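Local coordinates for uncharacterized conserved protein YndB, AHSA1/START domain (Micromonospora chersina, PDB 6V04) that is of unknown function but, as a START/Bet v1-like protein encoded in the dynemicin biosynthetic locus, probably takes part in making that natural product, at residues Y145-E150 with Q254-R259; V222-V227 with W245-L250; F186-E191 with H260-T265. All blocks are in the same frame, centred on the assembly; numbering follows the deposited sequence.

Contact 1: residues Y145-E150 with Q254-R259; sequences YDWRQE and QERTLR. With NA (sodium ion), chain B; MG (magnesium ion), chain C.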
loop_
_atom_site.group_PDB
_atom_site.type_symbol
_atom_site.label_atom_id
_atom_site.label_comp_id
_atom_site.label_asym_id
_atom_site.label_seq_id
_atom_site.Cartn_x
_atom_site.Cartn_y
_atom_site.Cartn_z
ATOM N N TYR A 145 2.452 -4.778 12.784
ATOM C CA TYR A 145 1.599 -3.634 13.099
ATOM C C TYR A 145 0.142 -4.032 12.927
ATOM O O TYR A 145 -0.176 -4.982 12.202
ATOM C CB TYR A 145 1.919 -2.419 12.235
ATOM C CG TYR A 145 1.725 -2.553 10.739
ATOM C CD1 TYR A 145 0.481 -2.376 10.139
ATOM C CD2 TYR A 145 2.810 -2.769 9.914
ATOM C CE1 TYR A 145 0.326 -2.471 8.752
ATOM C CE2 TYR A 145 2.673 -2.855 8.544
ATOM C CZ TYR A 145 1.441 -2.703 7.959
ATOM O OH TYR A 145 1.364 -2.785 6.570
ATOM N N ASP A 146 -0.752 -3.334 13.645
ATOM C CA ASP A 146 -2.161 -3.690 13.536
ATOM C C ASP A 146 -2.840 -2.989 12.371
ATOM O O ASP A 146 -3.553 -3.637 11.594
ATOM C CB ASP A 146 -2.916 -3.424 14.850
ATOM C CG ASP A 146 -2.721 -2.033 15.432
ATOM O OD1 ASP A 146 -2.018 -1.180 14.867
ATOM O OD2 ASP A 146 -3.314 -1.799 16.518
ATOM N N TRP A 147 -2.580 -1.700 12.182
ATOM C CA TRP A 147 -3.124 -0.986 11.039
ATOM C C TRP A 147 -2.253 0.228 10.750
ATOM O O TRP A 147 -1.729 0.867 11.664
ATOM C CB TRP A 147 -4.604 -0.614 11.278
ATOM C CG TRP A 147 -4.892 0.351 12.391
ATOM C CD1 TRP A 147 -5.105 0.052 13.718
ATOM C CD2 TRP A 147 -5.079 1.763 12.269
ATOM N NE1 TRP A 147 -5.380 1.201 14.418
ATOM C CE2 TRP A 147 -5.367 2.264 13.551
ATOM C CE3 TRP A 147 -5.012 2.658 11.197
ATOM C CZ2 TRP A 147 -5.595 3.617 13.788
ATOM C CZ3 TRP A 147 -5.213 3.988 11.431
ATOM C CH2 TRP A 147 -5.520 4.465 12.719
ATOM N N ARG A 148 -2.055 0.500 9.468
ATOM C CA ARG A 148 -1.148 1.563 9.057
ATOM C C ARG A 148 -1.842 2.921 9.106
ATOM O O ARG A 148 -2.959 3.086 8.597
ATOM C CB ARG A 148 -0.633 1.255 7.657
ATOM C CG ARG A 148 0.489 2.156 7.193
ATOM C CD ARG A 148 1.274 1.540 6.061
ATOM N NE ARG A 148 0.485 1.424 4.850
ATOM C CZ ARG A 148 0.479 2.317 3.863
ATOM N NH1 ARG A 148 -0.275 2.107 2.800
ATOM N NH2 ARG A 148 1.220 3.421 3.928
ATOM N N GLN A 149 -1.153 3.915 9.674
ATOM C CA GLN A 149 -1.813 5.178 9.977
ATOM C C GLN A 149 -2.208 5.980 8.748
ATOM O O GLN A 149 -3.080 6.849 8.861
ATOM C CB GLN A 149 -0.935 6.042 10.874
ATOM C CG GLN A 149 0.351 6.537 10.241
ATOM C CD GLN A 149 1.292 7.139 11.272
ATOM O OE1 GLN A 149 1.673 6.485 12.249
ATOM N NE2 GLN A 149 1.667 8.392 11.062
ATOM N N GLU A 150 -1.584 5.757 7.594
ATOM C CA GLU A 150 -1.917 6.488 6.376
ATOM C C GLU A 150 -2.314 5.505 5.287
ATOM O O GLU A 150 -1.918 4.331 5.320
ATOM C CB GLU A 150 -0.756 7.370 5.895
ATOM C CG GLU A 150 0.606 6.729 5.946
ATOM C CD GLU A 150 1.702 7.757 5.760
ATOM O OE1 GLU A 150 1.802 8.319 4.651
ATOM O OE2 GLU A 150 2.439 8.026 6.733
ATOM N N GLN A 254 -12.531 2.347 16.182
ATOM C CA GLN A 254 -13.193 3.261 15.257
ATOM C C GLN A 254 -12.220 3.781 14.206
ATOM O O GLN A 254 -12.557 3.838 13.021
ATOM C CB GLN A 254 -13.820 4.430 16.018
ATOM C CG GLN A 254 -15.120 4.080 16.736
ATOM C CD GLN A 254 -15.600 5.184 17.654
ATOM O OE1 GLN A 254 -14.816 5.814 18.373
ATOM N NE2 GLN A 254 -16.910 5.415 17.652
ATOM N N GLU A 255 -11.019 4.172 14.632
ATOM C CA GLU A 255 -10.021 4.701 13.712
ATOM C C GLU A 255 -9.592 3.639 12.714
ATOM O O GLU A 255 -9.509 3.901 11.507
ATOM C CB GLU A 255 -8.830 5.233 14.519
ATOM C CG GLU A 255 -9.178 6.480 15.323
ATOM C CD GLU A 255 -8.088 6.954 16.279
ATOM O OE1 GLU A 255 -7.156 6.166 16.611
ATOM O OE2 GLU A 255 -8.177 8.137 16.691
ATOM N N ARG A 256 -9.311 2.432 13.204
ATOM C CA ARG A 256 -8.916 1.336 12.333
ATOM C C ARG A 256 -9.999 1.002 11.318
ATOM O O ARG A 256 -9.706 0.757 10.139
ATOM C CB ARG A 256 -8.588 0.117 13.172
ATOM C CG ARG A 256 -8.285 -1.102 12.362
ATOM C CD ARG A 256 -7.859 -2.228 13.231
ATOM N NE ARG A 256 -7.532 -3.400 12.427
ATOM C CZ ARG A 256 -6.849 -4.439 12.880
ATOM N NH1 ARG A 256 -6.408 -4.452 14.123
ATOM N NH2 ARG A 256 -6.603 -5.475 12.078
ATOM N N THR A 257 -11.251 0.941 11.764
ATOM C CA THR A 257 -12.335 0.600 10.858
ATOM C C THR A 257 -12.492 1.655 9.769
ATOM O O THR A 257 -12.675 1.324 8.590
ATOM C CB THR A 257 -13.624 0.423 11.668
ATOM O OG1 THR A 257 -13.464 -0.676 12.570
ATOM C CG2 THR A 257 -14.800 0.140 10.765
ATOM N N LEU A 258 -12.417 2.935 10.140
ATOM C CA LEU A 258 -12.463 3.989 9.136
ATOM C C LEU A 258 -11.321 3.840 8.142
ATOM O O LEU A 258 -11.537 3.925 6.933
ATOM C CB LEU A 258 -12.410 5.359 9.801
ATOM C CG LEU A 258 -13.710 5.797 10.473
ATOM C CD1 LEU A 258 -13.423 6.885 11.488
ATOM C CD2 LEU A 258 -14.741 6.266 9.448
ATOM N N ARG A 259 -10.095 3.644 8.634
ATOM C CA ARG A 259 -8.945 3.519 7.737
ATOM C C ARG A 259 -9.148 2.366 6.763
ATOM O O ARG A 259 -8.937 2.514 5.553
ATOM C CB ARG A 259 -7.671 3.330 8.557
ATOM C CG ARG A 259 -6.394 3.332 7.734
ATOM C CD ARG A 259 -6.008 1.977 7.190
ATOM N NE ARG A 259 -4.705 2.128 6.533
ATOM C CZ ARG A 259 -4.294 1.465 5.465
ATOM N NH1 ARG A 259 -5.018 0.540 4.872
ATOM N NH2 ARG A 259 -3.095 1.761 4.957
HETATM NA NA NA B . -1.175 0.697 16.045
HETATM MG MG MG C . 2.883 6.592 13.898
HETATM O O HOH W 1 -6.027 -2.294 16.335
HETATM O O HOH W 2 -3.378 0.691 17.248
HETATM O O HOH W 3 -2.100 1.950 14.243
#

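Contact 2: residues V222-V227 with W245-L250; sequences VTACQV and WHRLGL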
loop_
_atom_site.group_PDB
_atom_site.type_symbol
_atom_site.label_atom_id
_atom_site.label_comp_id
_atom_site.label_asym_id
_atom_site.label_seq_id
_atom_site.Cartn_x
_atom_site.Cartn_y
_atom_site.Cartn_z
ATOM N N VAL A 222 -9.653 16.854 10.962
ATOM C CA VAL A 222 -10.123 16.390 9.669
ATOM C C VAL A 222 -9.038 15.527 9.044
ATOM O O VAL A 222 -7.856 15.629 9.380
ATOM C CB VAL A 222 -10.510 17.555 8.723
ATOM C CG1 VAL A 222 -11.518 18.468 9.386
ATOM C CG2 VAL A 222 -9.269 18.325 8.291
ATOM N N THR A 223 -9.446 14.644 8.141
ATOM C CA THR A 223 -8.475 13.901 7.352
ATOM C C THR A 223 -8.129 14.693 6.092
ATOM O O THR A 223 -8.886 15.560 5.656
ATOM C CB THR A 223 -8.996 12.512 6.987
ATOM O OG1 THR A 223 -10.133 12.604 6.130
ATOM C CG2 THR A 223 -9.352 11.721 8.223
ATOM N N ALA A 224 -6.944 14.421 5.534
ATOM C CA ALA A 224 -6.391 15.208 4.437
ATOM C C ALA A 224 -6.055 14.289 3.279
ATOM O O ALA A 224 -5.364 13.280 3.462
ATOM C CB ALA A 224 -5.144 15.970 4.882
ATOM N N CYS A 225 -6.512 14.651 2.088
ATOM C CA CYS A 225 -6.333 13.824 0.907
ATOM C C CYS A 225 -5.577 14.598 -0.156
ATOM O O CYS A 225 -5.906 15.753 -0.448
ATOM C CB CYS A 225 -7.673 13.364 0.358
ATOM S SG CYS A 225 -7.476 12.334 -1.076
ATOM N N GLN A 226 -4.590 13.935 -0.747
ATOM C CA GLN A 226 -3.790 14.485 -1.830
ATOM C C GLN A 226 -3.779 13.471 -2.958
ATOM O O GLN A 226 -3.419 12.310 -2.742
ATOM C CB GLN A 226 -2.367 14.786 -1.360
ATOM C CG GLN A 226 -2.280 15.798 -0.239
ATOM C CD GLN A 226 -1.514 15.278 0.962
ATOM O OE1 GLN A 226 -0.546 14.530 0.820
ATOM N NE2 GLN A 226 -1.954 15.663 2.156
ATOM N N VAL A 227 -4.171 13.902 -4.149
ATOM C CA VAL A 227 -4.155 13.091 -5.360
ATOM C C VAL A 227 -3.261 13.804 -6.370
ATOM O O VAL A 227 -3.359 15.024 -6.538
ATOM C CB VAL A 227 -5.575 12.910 -5.927
ATOM C CG1 VAL A 227 -5.557 12.045 -7.185
ATOM C CG2 VAL A 227 -6.492 12.308 -4.884
ATOM N N TRP A 245 -5.868 9.434 10.098
ATOM C CA TRP A 245 -6.692 8.445 10.794
ATOM C C TRP A 245 -6.256 8.260 12.237
ATOM O O TRP A 245 -7.095 8.036 13.127
ATOM C CB TRP A 245 -6.619 7.108 10.045
ATOM C CG TRP A 245 -6.937 7.330 8.615
ATOM C CD1 TRP A 245 -6.052 7.372 7.573
ATOM C CD2 TRP A 245 -8.214 7.640 8.073
ATOM N NE1 TRP A 245 -6.720 7.678 6.408
ATOM C CE2 TRP A 245 -8.053 7.836 6.692
ATOM C CE3 TRP A 245 -9.502 7.754 8.626
ATOM C CZ2 TRP A 245 -9.117 8.164 5.855
ATOM C CZ3 TRP A 245 -10.552 8.070 7.793
ATOM C CH2 TRP A 245 -10.368 8.257 6.429
ATOM N N HIS A 246 -4.963 8.343 12.489
ATOM C CA HIS A 246 -4.412 8.147 13.826
ATOM C C HIS A 246 -4.556 9.362 14.739
ATOM O O HIS A 246 -4.211 9.266 15.922
ATOM C CB HIS A 246 -2.930 7.793 13.709
ATOM C CG HIS A 246 -2.102 8.899 13.136
ATOM N ND1 HIS A 246 -2.340 9.436 11.888
ATOM C CD2 HIS A 246 -1.059 9.586 13.650
ATOM C CE1 HIS A 246 -1.474 10.406 11.661
ATOM N NE2 HIS A 246 -0.686 10.518 12.714
ATOM N N ARG A 247 -5.010 10.507 14.234
ATOM C CA ARG A 247 -5.141 11.706 15.056
ATOM C C ARG A 247 -6.592 12.165 15.165
ATOM O O ARG A 247 -6.849 13.345 15.406
ATOM C CB ARG A 247 -4.260 12.836 14.517
ATOM C CG ARG A 247 -4.397 13.113 13.034
ATOM C CD ARG A 247 -3.616 14.366 12.660
ATOM N NE ARG A 247 -3.409 14.489 11.222
ATOM C CZ ARG A 247 -4.300 14.972 10.361
ATOM N NH1 ARG A 247 -4.001 15.037 9.069
ATOM N NH2 ARG A 247 -5.488 15.378 10.782
ATOM N N LEU A 248 -7.540 11.250 14.983
ATOM C CA LEU A 248 -8.956 11.581 15.052
ATOM C C LEU A 248 -9.495 11.681 16.468
ATOM O O LEU A 248 -10.594 12.204 16.641
ATOM C CB LEU A 248 -9.759 10.535 14.278
ATOM C CG LEU A 248 -9.498 10.479 12.768
ATOM C CD1 LEU A 248 -10.307 9.358 12.150
ATOM C CD2 LEU A 248 -9.823 11.796 12.108
ATOM N N GLY A 249 -8.764 11.209 17.478
ATOM C CA GLY A 249 -9.286 11.272 18.830
ATOM C C GLY A 249 -10.470 10.369 19.062
ATOM O O GLY A 249 -11.307 10.659 19.931
ATOM N N LEU A 250 -10.567 9.282 18.312
ATOM C CA LEU A 250 -11.615 8.287 18.454
ATOM C C LEU A 250 -11.011 7.016 19.048
ATOM O O LEU A 250 -9.792 6.910 19.265
ATOM C CB LEU A 250 -12.291 8.025 17.102
ATOM C CG LEU A 250 -13.032 9.212 16.484
ATOM C CD1 LEU A 250 -13.485 8.875 15.092
ATOM C CD2 LEU A 250 -14.220 9.595 17.345
#

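Contact 3: residues F186-E191 with H260-T265; sequences FFVVDE and HRFAAT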
loop_
_atom_site.group_PDB
_atom_site.type_symbol
_atom_site.label_atom_id
_atom_site.label_comp_id
_atom_site.label_asym_id
_atom_site.label_seq_id
_atom_site.Cartn_x
_atom_site.Cartn_y
_atom_site.Cartn_z
ATOM N N PHE A 186 -18.227 12.998 0.187
ATOM C CA PHE A 186 -17.412 11.837 -0.149
ATOM C C PHE A 186 -18.111 10.619 0.436
ATOM O O PHE A 186 -18.484 10.634 1.612
ATOM C CB PHE A 186 -16.004 12.007 0.433
ATOM C CG PHE A 186 -15.013 10.970 -0.003
ATOM C CD1 PHE A 186 -14.954 9.733 0.622
ATOM C CD2 PHE A 186 -14.085 11.256 -1.003
ATOM C CE1 PHE A 186 -14.032 8.787 0.258
ATOM C CE2 PHE A 186 -13.154 10.307 -1.380
ATOM C CZ PHE A 186 -13.118 9.079 -0.746
ATOM N N PHE A 187 -18.304 9.578 -0.372
ATOM C CA PHE A 187 -19.107 8.421 0.022
ATOM C C PHE A 187 -18.267 7.162 0.168
ATOM O O PHE A 187 -17.419 6.860 -0.683
ATOM C CB PHE A 187 -20.203 8.156 -0.999
ATOM C CG PHE A 187 -21.173 9.278 -1.137
ATOM C CD1 PHE A 187 -22.138 9.496 -0.171
ATOM C CD2 PHE A 187 -21.118 10.125 -2.220
ATOM C CE1 PHE A 187 -23.046 10.539 -0.290
ATOM C CE2 PHE A 187 -22.012 11.175 -2.342
ATOM C CZ PHE A 187 -22.986 11.373 -1.379
ATOM N N VAL A 188 -18.521 6.425 1.247
ATOM C CA VAL A 188 -17.950 5.108 1.497
ATOM C C VAL A 188 -19.126 4.145 1.522
ATOM O O VAL A 188 -19.862 4.071 2.518
ATOM C CB VAL A 188 -17.152 5.053 2.803
ATOM C CG1 VAL A 188 -16.632 3.655 3.059
ATOM C CG2 VAL A 188 -15.986 6.044 2.743
ATOM N N VAL A 189 -19.308 3.404 0.440
ATOM C CA VAL A 189 -20.503 2.595 0.230
ATOM C C VAL A 189 -20.132 1.137 0.489
ATOM O O VAL A 189 -19.499 0.479 -0.344
ATOM C CB VAL A 189 -21.078 2.807 -1.175
ATOM C CG1 VAL A 189 -22.354 1.991 -1.362
ATOM C CG2 VAL A 189 -21.334 4.285 -1.429
ATOM N N ASP A 190 -20.529 0.620 1.645
ATOM C CA ASP A 190 -20.272 -0.763 2.019
ATOM C C ASP A 190 -21.350 -1.165 3.021
ATOM O O ASP A 190 -22.400 -0.522 3.098
ATOM C CB ASP A 190 -18.831 -0.921 2.539
ATOM C CG ASP A 190 -18.537 -0.054 3.736
ATOM O OD1 ASP A 190 -19.487 0.415 4.392
ATOM O OD2 ASP A 190 -17.342 0.167 4.028
ATOM N N GLU A 191 -21.109 -2.219 3.793
ATOM C CA GLU A 191 -22.131 -2.704 4.715
ATOM C C GLU A 191 -22.041 -2.073 6.103
ATOM O O GLU A 191 -22.758 -2.510 7.012
ATOM C CB GLU A 191 -22.067 -4.228 4.815
ATOM C CG GLU A 191 -22.409 -4.914 3.498
ATOM C CD GLU A 191 -22.716 -6.392 3.658
ATOM O OE1 GLU A 191 -22.350 -6.971 4.702
ATOM O OE2 GLU A 191 -23.329 -6.973 2.737
ATOM N N HIS A 260 -9.584 1.216 7.275
ATOM C CA HIS A 260 -9.825 0.043 6.442
ATOM C C HIS A 260 -10.899 0.320 5.387
ATOM O O HIS A 260 -10.721 0.009 4.201
ATOM C CB HIS A 260 -10.202 -1.122 7.358
ATOM C CG HIS A 260 -10.132 -2.470 6.718
ATOM N ND1 HIS A 260 -9.745 -3.592 7.415
ATOM C CD2 HIS A 260 -10.407 -2.883 5.457
ATOM C CE1 HIS A 260 -9.797 -4.643 6.616
ATOM N NE2 HIS A 260 -10.201 -4.241 5.426
ATOM N N ARG A 261 -12.016 0.918 5.795
ATOM C CA ARG A 261 -13.099 1.174 4.849
ATOM C C ARG A 261 -12.683 2.176 3.783
ATOM O O ARG A 261 -13.019 2.012 2.601
ATOM C CB ARG A 261 -14.328 1.684 5.587
ATOM C CG ARG A 261 -14.943 0.674 6.550
ATOM C CD ARG A 261 -16.092 1.297 7.327
ATOM N NE ARG A 261 -17.189 1.664 6.431
ATOM C CZ ARG A 261 -17.906 2.781 6.502
ATOM N NH1 ARG A 261 -17.684 3.688 7.448
ATOM N NH2 ARG A 261 -18.879 2.981 5.629
ATOM N N PHE A 262 -11.988 3.240 4.180
ATOM C CA PHE A 262 -11.514 4.197 3.190
ATOM C C PHE A 262 -10.454 3.584 2.288
ATOM O O PHE A 262 -10.405 3.910 1.097
ATOM C CB PHE A 262 -10.990 5.452 3.883
ATOM C CG PHE A 262 -12.060 6.466 4.200
ATOM C CD1 PHE A 262 -12.853 6.334 5.328
ATOM C CD2 PHE A 262 -12.267 7.561 3.382
ATOM C CE1 PHE A 262 -13.822 7.278 5.630
ATOM C CE2 PHE A 262 -13.230 8.511 3.684
ATOM C CZ PHE A 262 -14.015 8.368 4.805
ATOM N N ALA A 263 -9.616 2.676 2.803
ATOM C CA ALA A 263 -8.636 2.029 1.924
ATOM C C ALA A 263 -9.325 1.228 0.826
ATOM O O ALA A 263 -8.891 1.239 -0.337
ATOM C CB ALA A 263 -7.705 1.131 2.740
ATOM N N ALA A 264 -10.391 0.510 1.174
ATOM C CA ALA A 264 -11.126 -0.241 0.168
ATOM C C ALA A 264 -11.778 0.701 -0.831
ATOM O O ALA A 264 -11.876 0.387 -2.026
ATOM C CB ALA A 264 -12.173 -1.112 0.852
ATOM N N THR A 265 -12.240 1.858 -0.355
ATOM C CA THR A 265 -12.850 2.840 -1.246
ATOM C C THR A 265 -11.826 3.372 -2.236
ATOM O O THR A 265 -12.108 3.485 -3.436
ATOM C CB THR A 265 -13.457 3.974 -0.428
ATOM O OG1 THR A 265 -14.539 3.446 0.344
ATOM C CG2 THR A 265 -14.010 5.075 -1.305
HETATM O O HOH W 4 -15.305 0.053 2.322
#

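Contact 1: residues Y145-E150 with Q254-R259
Trp147 lays one face of its indole on the helical turn that carries Glu255, Arg256 and Arg259. Arg256 CA stands over the centre of the ring system, and Arg256 CB makes a CH-pi contact 3.6 Å from the centroid of the five-membered ring. Trp147 CG lies between the backbone N and the carbonyl carbon (chi1 65°). The ring lies alongside CB, CG and CD of Arg256, and the two side chains point in opposite directions as they pass. Glu255 CB meets Trp147 CZ2 at 3.7 Å, and Arg259 CB and CG approach the indole at CE3 and CZ3. The indole NE1 is taken by Asp252, just before the segment on the same helix. The guanidinium of Arg256 lies with one face over Asp146 O and donates from NH2 to Gly59 O. Its NH1 reaches Asp146 OD2 through a water, while Asp146 OD1 binds a sodium ion at 2.4 Å. Arg259 bends at chi2 (-87°) and grips two loop carbonyls: NE donates to Arg148 O at 2.9 Å and NH2 to Glu150 O at 2.8 Å, both somewhat tilted from the guanidinium plane. Arg148 NH1 sits 3.6 Å from Arg259 NH2, a like-charge approach probably eased by Asp62, whose OD1 bridges to Arg259 NH1 and OD2 to Arg148 NH1. An alanine at Trp147 would probably open a gap over the helix and leave Asp252 OD1 without the indole N-H. Gln149, turned away from the helix, binds a magnesium ion through OE1 at 2.0 Å. The arrangement joins the linker after helix 116-139 to the long helix 252-277, which with its seven-stranded antiparallel sheet is consistent with a second Bet v1-like helix-grip unit; Asp60 and Asp62 come from the loop between strands 53-57 and 63-72 of the first sheet.

Contact 2: residues V222-V227 with W245-L250
Thr223 CG2 sits over one face of the Trp245 indole, 3.9 Å from the centroid of the six-membered ring, where strand 223-230 of an antiparallel sheet meets the loop leading into helix 252-277, the joint between sheet and C-terminal helix in a Bet v1-like helix-grip fold. The methyl is offset toward the rim, near CZ3. Thr223 CG2 also touches Leu248 CD2 at 3.9 Å, and is thus shared between an aromatic face and a branched aliphatic tip. In the Arg247 conformer given, one of two, the side chain reaches back toward the start of the strand and Arg247 NH2 donates to Val222 O at 2.8 Å, a bond that is therefore uncertain. In the next shell, Phe262 and Leu258 of the helix pack against Trp245, and Leu248 rests on Glu255 and Leu258. Backbone bonds from Thr223 to Val214 and from Ala224 to Gln243 hold the strand in its sheet. CG2 lies anti to the carbonyl carbon of Thr223, which leaves OG1 (chi1 65°) to bond with Val214 O and His242 NE2 in the neighbouring strands. His242 also fixes the indole: the two rings meet at about 55°, and Trp245 NE1 donates to His242 O.

Contact 3: residues F186-E191 with H260-T265
Arg261 reaches from the helix to the loop that follows strand 183-187, and each part of its side chain has a neighbour there. Arg261 CB lies 3.7 Å from Asp190 OD2, with Val188 CG1 also close, and Arg261 CG passes 3.5 Å from the same oxygen. Arg261 CD stays beside Asp190 OD2 at 3.7 Å, and the chain then bends at chi3 (64°), which places NE. Arg261 NE donates to Asp190 OD2 at 2.8 Å, using the syn lone pair, and Arg261 NH2 to Asp190 OD1 at 2.9 Å. This is a side-on, two-nitrogen salt bridge, although the carboxylate and guanidinium planes are turned 43° apart. NH2 also bonds to Pro194 O, and Val188 CG1 covers one face of the guanidinium. A water ties Asp190 OD2 to Arg261 O. Deeper in, Val188 CG2 stands over the centre of the Phe262 ring, 3.7 Å from its centroid, and CG1 touches Thr265 OG1. Phe186 CE1 meets Phe262 CE2 at 3.5 Å; the planes differ by only 12°, but the centroids are 5.6 Å apart. Phe197 meets Phe262 edge-to-face. An apolar interior edged by an ion pair thus forms one flank of the packing of the C-terminal helix on the antiparallel sheet in a helix-grip fold.

How the contacts relate
Each contact has a buried apolar part (Trp147 in contact 1; Thr223, Trp245 and Leu248 in contact 2; Phe186, Val188 and Phe262 in contact 3) and a more open polar rim; contact 2 alone includes an exposed touching residue. Contacts 1 and 3 use consecutive turns of helix 252-277, contact 2 the loop leading into it. Contacts 2 and 3 share one antiparallel sheet and meet where Trp245 CH2 packs 3.3 Å from Phe262 CG. Glu255 OE2, probably hydrogen-bonded to Leu250 N, connects contacts 1 and 2. Contact 1 joins a buried indole to arginine-carbonyl bonds, with metal ions bound by the loop; contact 2 sets one methyl between indole and leucine; contact 3 adds a salt bridge to aromatic packing, away from the metal site.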